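Local coordinates for protein racemase (Pseudovibrio sp. JE062, PDB 3MKC) that is named a racemase and belongs to the enolase superfamily, pairing a mandelate racemase-type N-terminal domain with an enolase-like barrel domain, at residues A[125-130]-A[325-330]; A[138-143]-A[364-369]; A[156-161]-A[191-196]. One frame throughout, in Å; residues are numbered along the deposited sequence.

Contact 1 (A[125-130]-A[325-330])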
ATOM      1  N   PRO A 125      -0.520   6.044 -19.602  1.00 19.45           N
ATOM      2  CA  PRO A 125      -0.740   5.890 -18.161  1.00 18.47           C
ATOM      3  C   PRO A 125      -0.048   4.639 -17.641  1.00 17.57           C
ATOM      4  O   PRO A 125       0.136   3.672 -18.379  1.00 17.26           O
ATOM      5  CB  PRO A 125      -2.261   5.805 -18.047  1.00 19.95           C
ATOM      6  CG  PRO A 125      -2.672   5.236 -19.371  1.00 23.31           C
ATOM      7  CD  PRO A 125      -1.791   5.974 -20.342  1.00 19.96           C
ATOM      8  N   ALA A 126       0.328   4.667 -16.370  1.00 17.22           N
ATOM      9  CA  ALA A 126       1.018   3.541 -15.756  1.00 17.99           C
ATOM     10  C   ALA A 126       0.282   2.208 -15.877  1.00 18.30           C
ATOM     11  O   ALA A 126       0.897   1.192 -16.184  1.00 18.20           O
ATOM     12  CB  ALA A 126       1.305   3.849 -14.291  1.00 17.95           C
ATOM     13  N   TYR A 127      -1.028   2.201 -15.642  1.00 16.51           N
ATOM     14  CA  TYR A 127      -1.776   0.951 -15.708  1.00 16.66           C
ATOM     15  C   TYR A 127      -1.695   0.257 -17.069  1.00 16.42           C
ATOM     16  O   TYR A 127      -1.868  -0.963 -17.159  1.00 16.22           O
ATOM     17  CB  TYR A 127      -3.238   1.180 -15.283  1.00 17.20           C
ATOM     18  CG  TYR A 127      -4.139   1.778 -16.338  1.00 17.00           C
ATOM     19  CD1 TYR A 127      -4.710   0.977 -17.320  1.00 18.20           C
ATOM     20  CD2 TYR A 127      -4.413   3.147 -16.363  1.00 18.75           C
ATOM     21  CE1 TYR A 127      -5.527   1.510 -18.302  1.00 17.01           C
ATOM     22  CE2 TYR A 127      -5.234   3.695 -17.345  1.00 17.20           C
ATOM     23  CZ  TYR A 127      -5.788   2.868 -18.310  1.00 19.22           C
ATOM     24  OH  TYR A 127      -6.610   3.389 -19.279  1.00 18.67           O
ATOM     25  N   GLN A 128      -1.411   1.009 -18.130  1.00 15.04           N
ATOM     26  CA  GLN A 128      -1.305   0.388 -19.445  1.00 16.78           C
ATOM     27  C   GLN A 128       0.036  -0.325 -19.575  1.00 16.64           C
ATOM     28  O   GLN A 128       0.133  -1.344 -20.247  1.00 19.67           O
ATOM     29  CB  GLN A 128      -1.480   1.421 -20.556  1.00 18.27           C
ATOM     30  CG  GLN A 128      -2.854   2.069 -20.530  1.00 20.05           C
ATOM     31  CD  GLN A 128      -3.174   2.837 -21.794  1.00 22.44           C
ATOM     32  OE1 GLN A 128      -2.296   3.440 -22.406  1.00 20.60           O
ATOM     33  NE2 GLN A 128      -4.444   2.832 -22.182  1.00 21.94           N
ATOM     34  N   LEU A 129       1.063   0.205 -18.916  1.00 17.77           N
ATOM     35  CA  LEU A 129       2.375  -0.435 -18.944  1.00 19.04           C
ATOM     36  C   LEU A 129       2.273  -1.737 -18.145  1.00 19.71           C
ATOM     37  O   LEU A 129       3.033  -2.674 -18.374  1.00 21.76           O
ATOM     38  CB  LEU A 129       3.447   0.469 -18.322  1.00 20.14           C
ATOM     39  CG  LEU A 129       3.742   1.794 -19.036  1.00 21.64           C
ATOM     40  CD1 LEU A 129       4.867   2.530 -18.301  1.00 20.89           C
ATOM     41  CD2 LEU A 129       4.134   1.531 -20.482  1.00 21.68           C
ATOM     42  N   LEU A 130       1.329  -1.790 -17.208  1.00 18.22           N
ATOM     43  CA  LEU A 130       1.130  -2.996 -16.402  1.00 18.00           C
ATOM     44  C   LEU A 130       0.187  -3.999 -17.073  1.00 18.56           C
ATOM     45  O   LEU A 130      -0.139  -5.030 -16.487  1.00 18.86           O
ATOM     46  CB  LEU A 130       0.596  -2.639 -15.014  1.00 16.02           C
ATOM     47  CG  LEU A 130       1.615  -2.069 -14.021  1.00 17.91           C
ATOM     48  CD1 LEU A 130       0.904  -1.323 -12.906  1.00 17.10           C
ATOM     49  CD2 LEU A 130       2.467  -3.199 -13.466  1.00 15.96           C
ATOM     50  N   ALA A 325      -1.727   3.114  -6.389  1.00 12.88           N
ATOM     51  CA  ALA A 325      -2.780   2.194  -5.954  1.00 13.27           C
ATOM     52  C   ALA A 325      -3.937   2.121  -6.950  1.00 13.41           C
ATOM     53  O   ALA A 325      -4.492   1.052  -7.195  1.00 12.87           O
ATOM     54  CB  ALA A 325      -3.303   2.603  -4.569  1.00 13.10           C
ATOM     55  N   ILE A 326      -4.312   3.260  -7.522  1.00 13.33           N
ATOM     56  CA  ILE A 326      -5.399   3.249  -8.492  1.00 13.19           C
ATOM     57  C   ILE A 326      -4.947   2.528  -9.761  1.00 12.53           C
ATOM     58  O   ILE A 326      -5.692   1.740 -10.344  1.00 14.77           O
ATOM     59  CB  ILE A 326      -5.847   4.687  -8.847  1.00 14.13           C
ATOM     60  CG1 ILE A 326      -6.526   5.322  -7.634  1.00 14.18           C
ATOM     61  CG2 ILE A 326      -6.803   4.660 -10.041  1.00 13.81           C
ATOM     62  CD1 ILE A 326      -6.894   6.787  -7.823  1.00 16.71           C
ATOM     63  N   HIS A 327      -3.718   2.793 -10.193  1.00 12.98           N
ATOM     64  CA  HIS A 327      -3.210   2.151 -11.395  1.00 12.41           C
ATOM     65  C   HIS A 327      -3.087   0.662 -11.135  1.00 12.12           C
ATOM     66  O   HIS A 327      -3.359  -0.156 -12.014  1.00 12.91           O
ATOM     67  CB  HIS A 327      -1.865   2.760 -11.788  1.00 13.35           C
ATOM     68  CG  HIS A 327      -1.987   4.103 -12.435  1.00 12.74           C
ATOM     69  ND1 HIS A 327      -1.980   4.273 -13.802  1.00 13.63           N
ATOM     70  CD2 HIS A 327      -2.143   5.340 -11.903  1.00 16.66           C
ATOM     71  CE1 HIS A 327      -2.126   5.555 -14.085  1.00 16.16           C
ATOM     72  NE2 HIS A 327      -2.226   6.224 -12.950  1.00 14.98           N
ATOM     73  N   TYR A 328      -2.682   0.322  -9.917  1.00 10.83           N
ATOM     74  CA  TYR A 328      -2.555  -1.075  -9.507  1.00 11.08           C
ATOM     75  C   TYR A 328      -3.907  -1.791  -9.604  1.00 11.02           C
ATOM     76  O   TYR A 328      -4.031  -2.839 -10.245  1.00 11.56           O
ATOM     77  CB  TYR A 328      -2.050  -1.159  -8.061  1.00 12.02           C
ATOM     78  CG  TYR A 328      -2.229  -2.541  -7.463  1.00 10.87           C
ATOM     79  CD1 TYR A 328      -1.296  -3.547  -7.695  1.00 13.19           C
ATOM     80  CD2 TYR A 328      -3.392  -2.868  -6.757  1.00 12.93           C
ATOM     81  CE1 TYR A 328      -1.519  -4.851  -7.248  1.00 12.09           C
ATOM     82  CE2 TYR A 328      -3.624  -4.165  -6.309  1.00 12.28           C
ATOM     83  CZ  TYR A 328      -2.685  -5.153  -6.562  1.00 13.79           C
ATOM     84  OH  TYR A 328      -2.923  -6.451  -6.166  1.00 12.12           O
ATOM     85  N   GLN A 329      -4.932  -1.215  -8.982  1.00 12.05           N
ATOM     86  CA  GLN A 329      -6.242  -1.857  -8.990  1.00 11.46           C
ATOM     87  C   GLN A 329      -6.815  -2.047 -10.386  1.00 11.73           C
ATOM     88  O   GLN A 329      -7.510  -3.024 -10.644  1.00 13.93           O
ATOM     89  CB  GLN A 329      -7.240  -1.084  -8.123  1.00 13.09           C
ATOM     90  CG  GLN A 329      -8.548  -1.845  -7.895  1.00 14.38           C
ATOM     91  CD  GLN A 329      -8.381  -3.046  -6.971  1.00 16.91           C
ATOM     92  OE1 GLN A 329      -7.264  -3.471  -6.674  1.00 14.16           O
ATOM     93  NE2 GLN A 329      -9.501  -3.607  -6.521  1.00 15.30           N
ATOM     94  N   PHE A 330      -6.530  -1.122 -11.293  1.00 12.23           N
ATOM     95  CA  PHE A 330      -7.042  -1.255 -12.651  1.00 12.70           C
ATOM     96  C   PHE A 330      -6.391  -2.376 -13.456  1.00 12.18           C
ATOM     97  O   PHE A 330      -7.081  -3.183 -14.082  1.00 12.93           O
ATOM     98  CB  PHE A 330      -6.874   0.061 -13.414  1.00 12.18           C
ATOM     99  CG  PHE A 330      -8.064   0.971 -13.312  1.00 16.00           C
ATOM    100  CD1 PHE A 330      -9.245   0.663 -13.984  1.00 14.48           C
ATOM    101  CD2 PHE A 330      -8.018   2.115 -12.519  1.00 14.90           C
ATOM    102  CE1 PHE A 330     -10.371   1.483 -13.867  1.00 16.31           C
ATOM    103  CE2 PHE A 330      -9.138   2.939 -12.395  1.00 16.51           C
ATOM    104  CZ  PHE A 330     -10.318   2.617 -13.073  1.00 15.57           C
TER
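His-327, on helix 319-331, places ND1 of its imidazole against the start of the short helix 126-129, where it accepts the backbone N-H of Tyr-127. The N...ND1 distance is 2.9 Å and the N-H...ND1 angle 141°, so the bond is bent, yet the donor lies close to the ring plane.

Van der Waals contacts flank that bond. Ala-126 CB sits 3.3 Å from His-327 ND1, and Pro-125 CB approaches the ring edge at CE1. On the Tyr-127 side chain, CB lies 3.5 Å from the backbone O of His-327.

The ring pairs are inclined, neither stacked nor edge-to-face, though His-327 ND1 itself lies at the edge of the Tyr-127 ring. The Tyr-127 and Phe-330 rings, 5.9 Å between centroids, are inclined by 38°; their CB atoms are 4.2 Å apart. Together Tyr-127, His-327 and Phe-330 form an aromatic cluster where the end of the N-terminal domain packs on helix 319-331 of the barrel domain.

ND1 accepts from a backbone amide and so probably carries no proton, which is consistent with a neutral imidazole protonated at NE2.

Contact 2 (A[138-143]-A[364-369])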
ATOM      1  N   VAL A 138     -12.906   1.417 -10.603  1.00 19.54           N
ATOM      2  CA  VAL A 138     -12.454   0.645  -9.450  1.00 19.19           C
ATOM      3  C   VAL A 138     -13.025   1.270  -8.179  1.00 19.32           C
ATOM      4  O   VAL A 138     -13.312   2.467  -8.147  1.00 19.82           O
ATOM      5  CB  VAL A 138     -10.910   0.592  -9.356  1.00 20.93           C
ATOM      6  CG1 VAL A 138     -10.338  -0.027 -10.624  1.00 19.66           C
ATOM      7  CG2 VAL A 138     -10.344   1.987  -9.129  1.00 18.40           C
ATOM      8  N   HIS A 139     -13.199   0.457  -7.139  1.00 18.40           N
ATOM      9  CA  HIS A 139     -13.753   0.932  -5.876  1.00 19.44           C
ATOM     10  C   HIS A 139     -12.844   0.619  -4.708  1.00 19.09           C
ATOM     11  O   HIS A 139     -12.552  -0.545  -4.425  1.00 19.05           O
ATOM     12  CB  HIS A 139     -15.124   0.297  -5.628  1.00 20.89           C
ATOM     13  CG  HIS A 139     -16.109   0.556  -6.721  1.00 23.97           C
ATOM     14  ND1 HIS A 139     -16.070  -0.109  -7.928  1.00 25.41           N
ATOM     15  CD2 HIS A 139     -17.125   1.445  -6.812  1.00 24.04           C
ATOM     16  CE1 HIS A 139     -17.020   0.361  -8.716  1.00 26.19           C
ATOM     17  NE2 HIS A 139     -17.674   1.305  -8.064  1.00 26.21           N
ATOM     18  N   PRO A 140     -12.383   1.656  -4.001  1.00 19.72           N
ATOM     19  CA  PRO A 140     -11.502   1.404  -2.866  1.00 19.92           C
ATOM     20  C   PRO A 140     -12.295   1.274  -1.581  1.00 19.19           C
ATOM     21  O   PRO A 140     -13.483   1.595  -1.542  1.00 19.07           O
ATOM     22  CB  PRO A 140     -10.652   2.652  -2.834  1.00 21.06           C
ATOM     23  CG  PRO A 140     -11.710   3.716  -3.095  1.00 20.33           C
ATOM     24  CD  PRO A 140     -12.527   3.106  -4.241  1.00 20.19           C
ATOM     25  N   TYR A 141     -11.648   0.770  -0.540  1.00 18.56           N
ATOM     26  CA  TYR A 141     -12.297   0.730   0.755  1.00 17.64           C
ATOM     27  C   TYR A 141     -11.503   1.822   1.449  1.00 17.01           C
ATOM     28  O   TYR A 141     -10.307   1.994   1.184  1.00 15.97           O
ATOM     29  CB  TYR A 141     -12.153  -0.633   1.451  1.00 17.64           C
ATOM     30  CG  TYR A 141     -10.797  -0.985   2.026  1.00 16.72           C
ATOM     31  CD1 TYR A 141     -10.316  -0.366   3.180  1.00 15.17           C
ATOM     32  CD2 TYR A 141     -10.026  -1.995   1.455  1.00 17.50           C
ATOM     33  CE1 TYR A 141      -9.106  -0.747   3.752  1.00 15.44           C
ATOM     34  CE2 TYR A 141      -8.816  -2.386   2.021  1.00 16.77           C
ATOM     35  CZ  TYR A 141      -8.361  -1.758   3.168  1.00 16.37           C
ATOM     36  OH  TYR A 141      -7.166  -2.137   3.725  1.00 14.69           O
ATOM     37  N   LEU A 142     -12.163   2.603   2.287  1.00 17.22           N
ATOM     38  CA  LEU A 142     -11.468   3.683   2.966  1.00 17.97           C
ATOM     39  C   LEU A 142     -11.195   3.327   4.413  1.00 17.17           C
ATOM     40  O   LEU A 142     -12.086   2.872   5.128  1.00 18.86           O
ATOM     41  CB  LEU A 142     -12.296   4.969   2.893  1.00 17.56           C
ATOM     42  CG  LEU A 142     -12.665   5.411   1.476  1.00 19.83           C
ATOM     43  CD1 LEU A 142     -13.414   6.738   1.542  1.00 20.89           C
ATOM     44  CD2 LEU A 142     -11.409   5.552   0.629  1.00 20.23           C
ATOM     45  N   THR A 143      -9.956   3.527   4.837  1.00 18.99           N
ATOM     46  CA  THR A 143      -9.577   3.236   6.207  1.00 20.85           C
ATOM     47  C   THR A 143      -9.894   4.458   7.056  1.00 22.88           C
ATOM     48  O   THR A 143      -9.414   5.558   6.775  1.00 24.17           O
ATOM     49  CB  THR A 143      -8.086   2.897   6.293  1.00 21.76           C
ATOM     50  OG1 THR A 143      -7.817   1.782   5.434  1.00 19.78           O
ATOM     51  CG2 THR A 143      -7.700   2.537   7.716  1.00 21.68           C
ATOM     52  N   GLY A 364     -18.281   6.654  -5.047  1.00 26.51           N
ATOM     53  CA  GLY A 364     -17.443   5.683  -4.365  1.00 25.30           C
ATOM     54  C   GLY A 364     -16.463   4.939  -5.255  1.00 24.20           C
ATOM     55  O   GLY A 364     -15.933   3.902  -4.858  1.00 23.94           O
ATOM     56  N   GLY A 365     -16.206   5.461  -6.450  1.00 22.68           N
ATOM     57  CA  GLY A 365     -15.290   4.787  -7.352  1.00 19.68           C
ATOM     58  C   GLY A 365     -14.443   5.714  -8.200  1.00 20.74           C
ATOM     59  O   GLY A 365     -14.777   6.888  -8.384  1.00 20.35           O
ATOM     60  N   PHE A 366     -13.344   5.179  -8.724  1.00 19.17           N
ATOM     61  CA  PHE A 366     -12.433   5.947  -9.563  1.00 18.72           C
ATOM     62  C   PHE A 366     -12.516   5.530 -11.021  1.00 18.08           C
ATOM     63  O   PHE A 366     -12.690   4.357 -11.332  1.00 17.86           O
ATOM     64  CB  PHE A 366     -10.991   5.774  -9.082  1.00 17.83           C
ATOM     65  CG  PHE A 366     -10.726   6.375  -7.738  1.00 18.45           C
ATOM     66  CD1 PHE A 366     -10.937   7.734  -7.516  1.00 19.73           C
ATOM     67  CD2 PHE A 366     -10.268   5.590  -6.688  1.00 21.02           C
ATOM     68  CE1 PHE A 366     -10.699   8.303  -6.272  1.00 19.01           C
ATOM     69  CE2 PHE A 366     -10.024   6.148  -5.433  1.00 21.82           C
ATOM     70  CZ  PHE A 366     -10.242   7.510  -5.223  1.00 21.53           C
ATOM     71  N   ALA A 367     -12.393   6.507 -11.914  1.00 18.73           N
ATOM     72  CA  ALA A 367     -12.425   6.246 -13.345  1.00 18.91           C
ATOM     73  C   ALA A 367     -10.999   5.938 -13.774  1.00 17.67           C
ATOM     74  O   ALA A 367     -10.058   6.159 -13.015  1.00 16.99           O
ATOM     75  CB  ALA A 367     -12.937   7.475 -14.095  1.00 19.62           C
ATOM     76  N   LYS A 368     -10.838   5.435 -14.991  1.00 18.72           N
ATOM     77  CA  LYS A 368      -9.508   5.111 -15.496  1.00 19.09           C
ATOM     78  C   LYS A 368      -8.624   6.346 -15.588  1.00 19.85           C
ATOM     79  O   LYS A 368      -9.054   7.389 -16.074  1.00 18.56           O
ATOM     80  CB  LYS A 368      -9.615   4.459 -16.877  1.00 21.66           C
ATOM     81  CG  LYS A 368     -10.423   3.168 -16.866  1.00 24.97           C
ATOM     82  CD  LYS A 368     -10.211   2.344 -18.126  1.00 26.98           C
ATOM     83  CE  LYS A 368     -10.744   3.026 -19.358  1.00 28.22           C
ATOM     84  NZ  LYS A 368     -10.691   2.104 -20.535  1.00 30.01           N
ATOM     85  N   PRO A 369      -7.377   6.258 -15.095  1.00 20.15           N
ATOM     86  CA  PRO A 369      -6.484   7.417 -15.166  1.00 19.97           C
ATOM     87  C   PRO A 369      -6.284   7.815 -16.626  1.00 20.45           C
ATOM     88  O   PRO A 369      -6.244   6.957 -17.503  1.00 20.99           O
ATOM     89  CB  PRO A 369      -5.205   6.898 -14.519  1.00 20.12           C
ATOM     90  CG  PRO A 369      -5.733   5.961 -13.474  1.00 20.57           C
ATOM     91  CD  PRO A 369      -6.800   5.202 -14.244  1.00 20.77           C
TER
HETATM   92  O   HOH W   1     -15.947   2.841  -2.210  1.00 16.68           O
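Phe-366 and Val-138, the two residues most covered here, face each other as an antiparallel hydrogen-bonded pair. Phe-366 N gives its hydrogen to Val-138 O at 2.8 Å, and Val-138 N returns a bond to Phe-366 O at 3.0 Å. Both side chains leave on the same face of the sheet, where Val-138 CG2 packs on Phe-366 CB at 3.8 Å and lies at the edge of the phenyl ring, near its plane.

In Phe-366, chi1 of -67° sets CG beside the backbone N. The CE2 corner of the ring touches Pro-140 CG at 3.8 Å, the two side chains crossing at about a right angle. Pro-140 also brings CD to 3.6 Å from Gly-364 O. A water spans the two segments beyond the paired residues, donating to Pro-140 O and to Gly-364 O. Close by, His-139 lays CD2 3.4 Å from Gly-364 O, and Gly-365, with no side chain, brings its CA to 3.2 Å from Val-138 O.

Strand 137-143 belongs to the enolase-type barrel and pairs in parallel with strands 175-179 and 339-340; the short strand 366-367 adds an antiparallel pairing at its start. Helix 319-331 packs against Val-138 through Gln-329 and Phe-330, while Tyr-340 meets the Phe-366 ring.

Contact 3 (A[156-161]-A[191-196])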
ATOM      1  N   VAL A 156     -16.151   6.493  23.886  1.00 28.18           N
ATOM      2  CA  VAL A 156     -15.421   7.527  23.165  1.00 29.29           C
ATOM      3  C   VAL A 156     -15.020   7.077  21.767  1.00 29.41           C
ATOM      4  O   VAL A 156     -15.132   7.832  20.802  1.00 30.18           O
ATOM      5  CB  VAL A 156     -14.154   7.939  23.935  1.00 30.56           C
ATOM      6  CG1 VAL A 156     -13.324   8.916  23.100  1.00 30.36           C
ATOM      7  CG2 VAL A 156     -14.542   8.568  25.269  1.00 29.56           C
ATOM      8  N   ALA A 157     -14.542   5.843  21.658  1.00 30.13           N
ATOM      9  CA  ALA A 157     -14.133   5.313  20.368  1.00 29.27           C
ATOM     10  C   ALA A 157     -15.321   5.268  19.412  1.00 28.41           C
ATOM     11  O   ALA A 157     -15.229   5.704  18.265  1.00 28.75           O
ATOM     12  CB  ALA A 157     -13.548   3.919  20.543  1.00 30.65           C
ATOM     13  N   ILE A 158     -16.439   4.741  19.899  1.00 28.51           N
ATOM     14  CA  ILE A 158     -17.645   4.623  19.094  1.00 28.89           C
ATOM     15  C   ILE A 158     -18.146   5.979  18.612  1.00 30.27           C
ATOM     16  O   ILE A 158     -18.345   6.184  17.414  1.00 31.12           O
ATOM     17  CB  ILE A 158     -18.758   3.913  19.891  1.00 28.13           C
ATOM     18  CG1 ILE A 158     -18.334   2.467  20.170  1.00 28.92           C
ATOM     19  CG2 ILE A 158     -20.072   3.966  19.128  1.00 27.34           C
ATOM     20  CD1 ILE A 158     -19.295   1.692  21.045  1.00 28.78           C
ATOM     21  N   LYS A 159     -18.346   6.905  19.544  1.00 31.53           N
ATOM     22  CA  LYS A 159     -18.827   8.236  19.202  1.00 32.12           C
ATOM     23  C   LYS A 159     -17.944   8.844  18.124  1.00 32.28           C
ATOM     24  O   LYS A 159     -18.440   9.449  17.173  1.00 33.75           O
ATOM     25  CB  LYS A 159     -18.838   9.128  20.443  1.00 33.24           C
ATOM     26  N   GLY A 160     -16.633   8.670  18.271  1.00 32.14           N
ATOM     27  CA  GLY A 160     -15.700   9.210  17.297  1.00 30.51           C
ATOM     28  C   GLY A 160     -15.842   8.625  15.901  1.00 30.30           C
ATOM     29  O   GLY A 160     -15.674   9.326  14.898  1.00 30.37           O
ATOM     30  N   TYR A 161     -16.142   7.335  15.822  1.00 29.51           N
ATOM     31  CA  TYR A 161     -16.296   6.684  14.530  1.00 27.83           C
ATOM     32  C   TYR A 161     -17.623   7.013  13.850  1.00 27.05           C
ATOM     33  O   TYR A 161     -17.682   7.171  12.631  1.00 26.08           O
ATOM     34  CB  TYR A 161     -16.165   5.165  14.690  1.00 27.46           C
ATOM     35  CG  TYR A 161     -14.805   4.627  14.314  1.00 25.33           C
ATOM     36  CD1 TYR A 161     -14.408   4.557  12.977  1.00 26.73           C
ATOM     37  CD2 TYR A 161     -13.902   4.215  15.291  1.00 25.93           C
ATOM     38  CE1 TYR A 161     -13.139   4.091  12.622  1.00 25.07           C
ATOM     39  CE2 TYR A 161     -12.633   3.748  14.950  1.00 25.69           C
ATOM     40  CZ  TYR A 161     -12.260   3.692  13.614  1.00 26.09           C
ATOM     41  OH  TYR A 161     -11.000   3.248  13.276  1.00 24.91           O
ATOM     42  N   VAL A 191     -14.411  -6.018  22.670  1.00 24.27           N
ATOM     43  CA  VAL A 191     -14.068  -5.772  21.277  1.00 22.14           C
ATOM     44  C   VAL A 191     -15.224  -6.252  20.408  1.00 21.49           C
ATOM     45  O   VAL A 191     -15.580  -5.602  19.425  1.00 20.91           O
ATOM     46  CB  VAL A 191     -12.774  -6.519  20.869  1.00 21.92           C
ATOM     47  CG1 VAL A 191     -12.535  -6.377  19.364  1.00 21.27           C
ATOM     48  CG2 VAL A 191     -11.594  -5.951  21.640  1.00 22.01           C
ATOM     49  N   ALA A 192     -15.812  -7.386  20.779  1.00 20.78           N
ATOM     50  CA  ALA A 192     -16.935  -7.925  20.026  1.00 20.94           C
ATOM     51  C   ALA A 192     -18.092  -6.931  20.094  1.00 21.56           C
ATOM     52  O   ALA A 192     -18.761  -6.666  19.095  1.00 22.46           O
ATOM     53  CB  ALA A 192     -17.357  -9.259  20.599  1.00 20.07           C
ATOM     54  N   TYR A 193     -18.317  -6.391  21.287  1.00 23.29           N
ATOM     55  CA  TYR A 193     -19.378  -5.416  21.518  1.00 23.93           C
ATOM     56  C   TYR A 193     -19.137  -4.216  20.616  1.00 23.79           C
ATOM     57  O   TYR A 193     -20.034  -3.748  19.910  1.00 23.82           O
ATOM     58  CB  TYR A 193     -19.365  -4.969  22.985  1.00 25.68           C
ATOM     59  CG  TYR A 193     -20.201  -3.737  23.243  1.00 26.44           C
ATOM     60  CD1 TYR A 193     -21.592  -3.799  23.211  1.00 27.94           C
ATOM     61  CD2 TYR A 193     -19.598  -2.502  23.472  1.00 27.87           C
ATOM     62  CE1 TYR A 193     -22.367  -2.656  23.397  1.00 29.12           C
ATOM     63  CE2 TYR A 193     -20.365  -1.349  23.657  1.00 29.47           C
ATOM     64  CZ  TYR A 193     -21.746  -1.439  23.618  1.00 29.90           C
ATOM     65  OH  TYR A 193     -22.511  -0.308  23.787  1.00 33.12           O
ATOM     66  N   TYR A 194     -17.901  -3.736  20.650  1.00 23.05           N
ATOM     67  CA  TYR A 194     -17.452  -2.596  19.863  1.00 22.57           C
ATOM     68  C   TYR A 194     -17.784  -2.747  18.381  1.00 23.07           C
ATOM     69  O   TYR A 194     -18.424  -1.884  17.779  1.00 23.05           O
ATOM     70  CB  TYR A 194     -15.941  -2.459  20.053  1.00 21.90           C
ATOM     71  CG  TYR A 194     -15.246  -1.416  19.218  1.00 23.03           C
ATOM     72  CD1 TYR A 194     -15.522  -0.063  19.379  1.00 22.35           C
ATOM     73  CD2 TYR A 194     -14.253  -1.781  18.308  1.00 22.44           C
ATOM     74  CE1 TYR A 194     -14.821   0.904  18.662  1.00 22.42           C
ATOM     75  CE2 TYR A 194     -13.549  -0.826  17.590  1.00 23.48           C
ATOM     76  CZ  TYR A 194     -13.835   0.512  17.771  1.00 22.58           C
ATOM     77  OH  TYR A 194     -13.124   1.455  17.070  1.00 22.93           O
ATOM     78  N   LEU A 195     -17.338  -3.850  17.794  1.00 21.26           N
ATOM     79  CA  LEU A 195     -17.572  -4.096  16.385  1.00 20.76           C
ATOM     80  C   LEU A 195     -19.053  -4.244  16.088  1.00 20.75           C
ATOM     81  O   LEU A 195     -19.507  -3.907  15.004  1.00 21.30           O
ATOM     82  CB  LEU A 195     -16.802  -5.342  15.945  1.00 20.63           C
ATOM     83  CG  LEU A 195     -15.283  -5.217  16.122  1.00 21.58           C
ATOM     84  CD1 LEU A 195     -14.600  -6.503  15.664  1.00 21.31           C
ATOM     85  CD2 LEU A 195     -14.762  -4.033  15.318  1.00 20.81           C
ATOM     86  N   ARG A 196     -19.813  -4.746  17.053  1.00 22.03           N
ATOM     87  CA  ARG A 196     -21.242  -4.902  16.847  1.00 23.34           C
ATOM     88  C   ARG A 196     -21.901  -3.532  16.786  1.00 23.04           C
ATOM     89  O   ARG A 196     -22.838  -3.313  16.011  1.00 23.07           O
ATOM     90  CB  ARG A 196     -21.855  -5.733  17.973  1.00 24.21           C
ATOM     91  CG  ARG A 196     -21.626  -7.218  17.809  1.00 27.36           C
ATOM     92  CD  ARG A 196     -22.094  -8.013  19.018  1.00 28.41           C
ATOM     93  NE  ARG A 196     -21.980  -9.442  18.762  1.00 27.86           N
ATOM     94  CZ  ARG A 196     -22.643 -10.065  17.795  1.00 29.96           C
ATOM     95  NH1 ARG A 196     -23.463  -9.379  17.010  1.00 29.22           N
ATOM     96  NH2 ARG A 196     -22.475 -11.366  17.596  1.00 30.75           N
TER
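Tyr-194 reaches from helix 188-202 to Ala-157, Ile-158 and Tyr-161 of helix 154-170. These are successive outer helices of the enolase-type barrel, joined through strand 175-179 in an alpha-beta-alpha succession. Their segment axes run nearly parallel, 20° apart in direction, with a closest approach of 10.7 Å. At that separation the contact depends largely on the length of Tyr-194, and no hydrogen bond links the two segments.

Apolar contacts do most of the work. Tyr-194 sets CG anti to its backbone N (chi1 174°), and its ring lies against Ala-157 and Ile-158. Ile-158 CG1 meets the ring edge at CD1, 3.9 Å away, while Ala-157 CB comes obliquely to CE1 at 3.8 Å. Ile-158 and Tyr-194 run alongside one another, pointing opposite ways. The same isoleucine sends CD1 to Tyr-193 CE2 at 4.1 Å, crossing that more exposed side chain at about a right angle.

Tyr-161 and Tyr-194 take their polar partners outside the two segments. Tyr-161 OH is hydrogen-bonded to Leu-144 O and Cys-179 N, and Tyr-194 OH to Cys-179 O, so both hydroxyls are held at the strand ends inside the helix layer. The two side chains cross at about a right angle, with Tyr-194 OH 3.2 Å from Tyr-161 CE2.

Contacts 1 and 2 adjoin, their centres 13 Å apart: His-327 CE1 lies 3.4 Å from Pro-369 CB, and Phe-330 CZ is 3.4 Å from Phe-366 O. Helix 126-129 is followed in the chain by strand 137-143, and the segments of the two contacts alternate along the chain. Contact 1 joins the end of the N-terminal domain to helix 319-331, and contact 2 pairs a barrel strand with a segment late in the chain. Contact 3 is nested within the loops closed by both. Its centre is 26 Å from that of contact 2 and 36 Å from that of contact 1, across the chain's centre. It joins early barrel helices, whereas the other two bring late parts of the chain back to much earlier ones.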